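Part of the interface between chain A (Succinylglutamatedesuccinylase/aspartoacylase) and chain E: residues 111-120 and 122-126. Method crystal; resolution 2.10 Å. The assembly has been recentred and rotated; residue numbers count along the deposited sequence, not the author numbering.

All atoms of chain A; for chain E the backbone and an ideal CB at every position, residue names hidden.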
# COMPACT_ATOMS: atom_id res chain seq x y z
N GLY A 111 4.97 -11.88 -1.22
CA GLY A 111 5.89 -11.25 -0.30
C GLY A 111 6.94 -12.17 0.27
O GLY A 111 7.65 -11.79 1.23
N ARG A 112 7.02 -13.39 -0.26
CA ARG A 112 8.01 -14.33 0.24
C ARG A 112 9.43 -14.16 -0.34
O ARG A 112 9.63 -13.81 -1.50
CB ARG A 112 7.56 -15.80 0.05
CG ARG A 112 6.26 -16.22 0.86
CD ARG A 112 6.35 -16.06 2.40
NE ARG A 112 7.27 -17.02 3.05
CZ ARG A 112 6.98 -18.30 3.35
NH1 ARG A 112 7.90 -19.06 3.95
NH2 ARG A 112 5.78 -18.83 3.06
N ASP A 113 10.41 -14.48 0.49
CA ASP A 113 11.75 -14.73 -0.00
C ASP A 113 11.73 -16.18 -0.45
O ASP A 113 11.68 -17.08 0.37
CB ASP A 113 12.77 -14.55 1.11
CG ASP A 113 14.21 -14.65 0.59
OD1 ASP A 113 14.45 -15.39 -0.39
OD2 ASP A 113 15.08 -13.96 1.18
N ILE A 114 11.74 -16.42 -1.75
CA ILE A 114 11.60 -17.78 -2.26
C ILE A 114 12.67 -18.70 -1.71
O ILE A 114 12.43 -19.91 -1.58
CB ILE A 114 11.56 -17.82 -3.80
CG1 ILE A 114 11.17 -19.20 -4.34
CG2 ILE A 114 12.91 -17.35 -4.37
CD1 ILE A 114 10.78 -19.19 -5.89
N ASN A 115 13.84 -18.15 -1.39
CA ASN A 115 14.96 -18.93 -0.89
C ASN A 115 14.89 -19.15 0.62
O ASN A 115 15.87 -19.53 1.24
CB ASN A 115 16.28 -18.26 -1.26
CG ASN A 115 17.28 -19.22 -1.89
OD1 ASN A 115 16.92 -20.31 -2.35
ND2 ASN A 115 18.56 -18.80 -1.94
N ARG A 116 13.73 -18.85 1.21
CA ARG A 116 13.41 -19.33 2.53
C ARG A 116 12.19 -20.26 2.41
O ARG A 116 11.56 -20.57 3.44
CB ARG A 116 13.09 -18.16 3.50
CG ARG A 116 14.18 -17.12 3.67
CD ARG A 116 15.50 -17.74 4.15
NE ARG A 116 16.56 -16.77 4.42
CZ ARG A 116 17.63 -16.55 3.65
NH1 ARG A 116 17.81 -17.22 2.52
NH2 ARG A 116 18.53 -15.63 4.01
N CYS A 117 11.85 -20.68 1.16
CA CYS A 117 10.62 -21.46 0.86
C CYS A 117 10.83 -22.92 0.41
O CYS A 117 9.86 -23.65 0.22
CB CYS A 117 9.73 -20.77 -0.20
SG CYS A 117 8.92 -19.28 0.36
N PHE A 118 12.07 -23.33 0.21
CA PHE A 118 12.34 -24.69 -0.26
C PHE A 118 12.21 -25.71 0.90
O PHE A 118 12.48 -25.35 2.06
CB PHE A 118 13.71 -24.77 -0.89
CG PHE A 118 13.79 -24.11 -2.25
CD1 PHE A 118 14.15 -22.79 -2.37
CD2 PHE A 118 13.49 -24.84 -3.40
CE1 PHE A 118 14.21 -22.19 -3.60
CE2 PHE A 118 13.55 -24.25 -4.65
CZ PHE A 118 13.92 -22.92 -4.75
N PRO A 119 11.85 -26.97 0.58
CA PRO A 119 11.56 -27.54 -0.74
C PRO A 119 10.21 -27.14 -1.40
O PRO A 119 9.97 -27.50 -2.56
CB PRO A 119 11.66 -29.06 -0.51
CG PRO A 119 11.36 -29.24 0.96
CD PRO A 119 11.80 -27.99 1.66
N GLY A 120 9.36 -26.42 -0.66
CA GLY A 120 8.16 -25.83 -1.21
C GLY A 120 6.92 -26.69 -1.07
O GLY A 120 7.00 -27.85 -0.67
N UNK E 122 8.48 -24.02 12.22
CA UNK E 122 9.86 -23.55 12.24
C UNK E 122 10.29 -23.06 10.87
O UNK E 122 11.24 -22.30 10.78
CB UNK E 122 10.80 -24.66 12.72
N UNK E 123 9.59 -23.51 9.82
CA UNK E 123 9.96 -23.15 8.43
C UNK E 123 8.95 -22.15 7.86
O UNK E 123 9.01 -21.82 6.69
CB UNK E 123 10.02 -24.40 7.54
N UNK E 124 8.05 -21.65 8.71
CA UNK E 124 7.00 -20.77 8.25
C UNK E 124 7.47 -19.34 8.10
O UNK E 124 8.68 -19.06 8.09
CB UNK E 124 5.81 -20.83 9.21
N UNK E 125 6.50 -18.43 8.04
CA UNK E 125 6.81 -17.02 7.97
C UNK E 125 7.24 -16.55 9.37
O UNK E 125 7.16 -17.31 10.32
CB UNK E 125 5.61 -16.22 7.45
N UNK E 126 7.65 -15.29 9.47
CA UNK E 126 8.20 -14.75 10.70
C UNK E 126 7.42 -15.11 11.96
O UNK E 126 8.00 -15.68 12.89
CB UNK E 126 8.28 -13.23 10.58

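Position 122 lies beyond the reach of chain A: nothing of the facing stretch comes within 5.5 Å of its ideal CB. The constraint that remains is the backbone, whose phi of -61° and psi of -21° are open to almost any residue, including one whose ring fixes phi near this value. The deposited residue is Pro E122, which makes no contact with the chain A stretch and whose ring fits that phi.

Position 123 calls for more thought. Its CA-to-CB bond points sideways to chain A, and nothing lies within 5.5 Å of the ideal CB, so a short side chain would not reach chain A. Farther off, chain A offers a carbonyl oxygen, Phe A118 O, beside the ring of Pro A119. An acceptor at that distance suits a long side chain that ends in a donor; lysine or arginine could span the space, and glutamine might approach it, whereas an acidic group would bring no donor to the carbonyl. The residue is Arg E123. With chi1 m, chi2 t and chi3 p, the chain extends and then bends, so that its end comes nearer to chain A than its CA-to-CB bond would suggest. Arg E123 NH2 donates a hydrogen bond to Phe A118 O at 3.0 Å, with an angle at the hydrogen of 137°, somewhat bent. The carbonyl lies at the edge of the guanidinium, near its plane, where the N-H groups point. A water reinforces the link: it donates to Phe A118 O at 2.8 Å and accepts a weak hydrogen bond from Arg E123 NE at 3.2 Å. Also at the guanidinium edge, Pro A119 CD packs 3.5 Å from Arg E123 NH2.

At position 124 the CA-to-CB direction is away from chain A, so a side chain here would gain little from the facing stretch. Phi of -82° and psi of -163° do not demand glycine, and many residues would be tolerated as far as chain A is concerned. The deposited Gly E124 contributes backbone alone, its C lying 4.2 Å from Arg A112 NH1.

Position 125 again points sideways, but its ideal CB is 4.8 Å from Arg A112 NE, close to a flat guanidinium. A small or medium side chain with a methyl beyond CB to lay on that surface would suit, such as threonine or valine; the position also precedes a helix, where serine, threonine, aspartate and asparagine are common. Thr E125 meets both descriptions. Thr E125 CG2 covers one face of the Arg A112 guanidinium, 3.7 Å from Arg A112 CZ. Its side chain makes no capping bond; OG1 is hydrogen-bonded elsewhere in the structure.

Position 126 begins the helix, and chain A offers its side chain nothing within reach. Many helix-compatible residues would do; it is Phe E126, whose nearest side-chain atom, CB, is 8.5 Å from Arg A112 NE.

Chain E (122-126) PRGTF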
# COMPACT_ATOMS: atom_id res chain seq x y z
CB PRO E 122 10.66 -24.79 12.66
CG PRO E 122 9.73 -25.98 12.43
CD PRO E 122 8.35 -25.44 12.60
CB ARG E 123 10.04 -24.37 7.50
CG ARG E 123 10.80 -25.57 8.05
CD ARG E 123 10.58 -26.83 7.19
NE ARG E 123 11.35 -26.79 5.92
CZ ARG E 123 12.68 -26.81 5.83
NH1 ARG E 123 13.45 -26.86 6.92
NH2 ARG E 123 13.26 -26.77 4.63
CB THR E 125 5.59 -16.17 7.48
OG1 THR E 125 4.51 -16.25 8.44
CG2 THR E 125 5.10 -16.61 6.11
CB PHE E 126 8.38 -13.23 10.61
CG PHE E 126 9.22 -12.68 11.72
CD1 PHE E 126 10.59 -12.63 11.61
CD2 PHE E 126 8.62 -12.26 12.92
CE1 PHE E 126 11.38 -12.16 12.66
CE2 PHE E 126 9.40 -11.79 13.97
CZ PHE E 126 10.78 -11.75 13.84
O HOH W 1 10.31 -24.73 3.75
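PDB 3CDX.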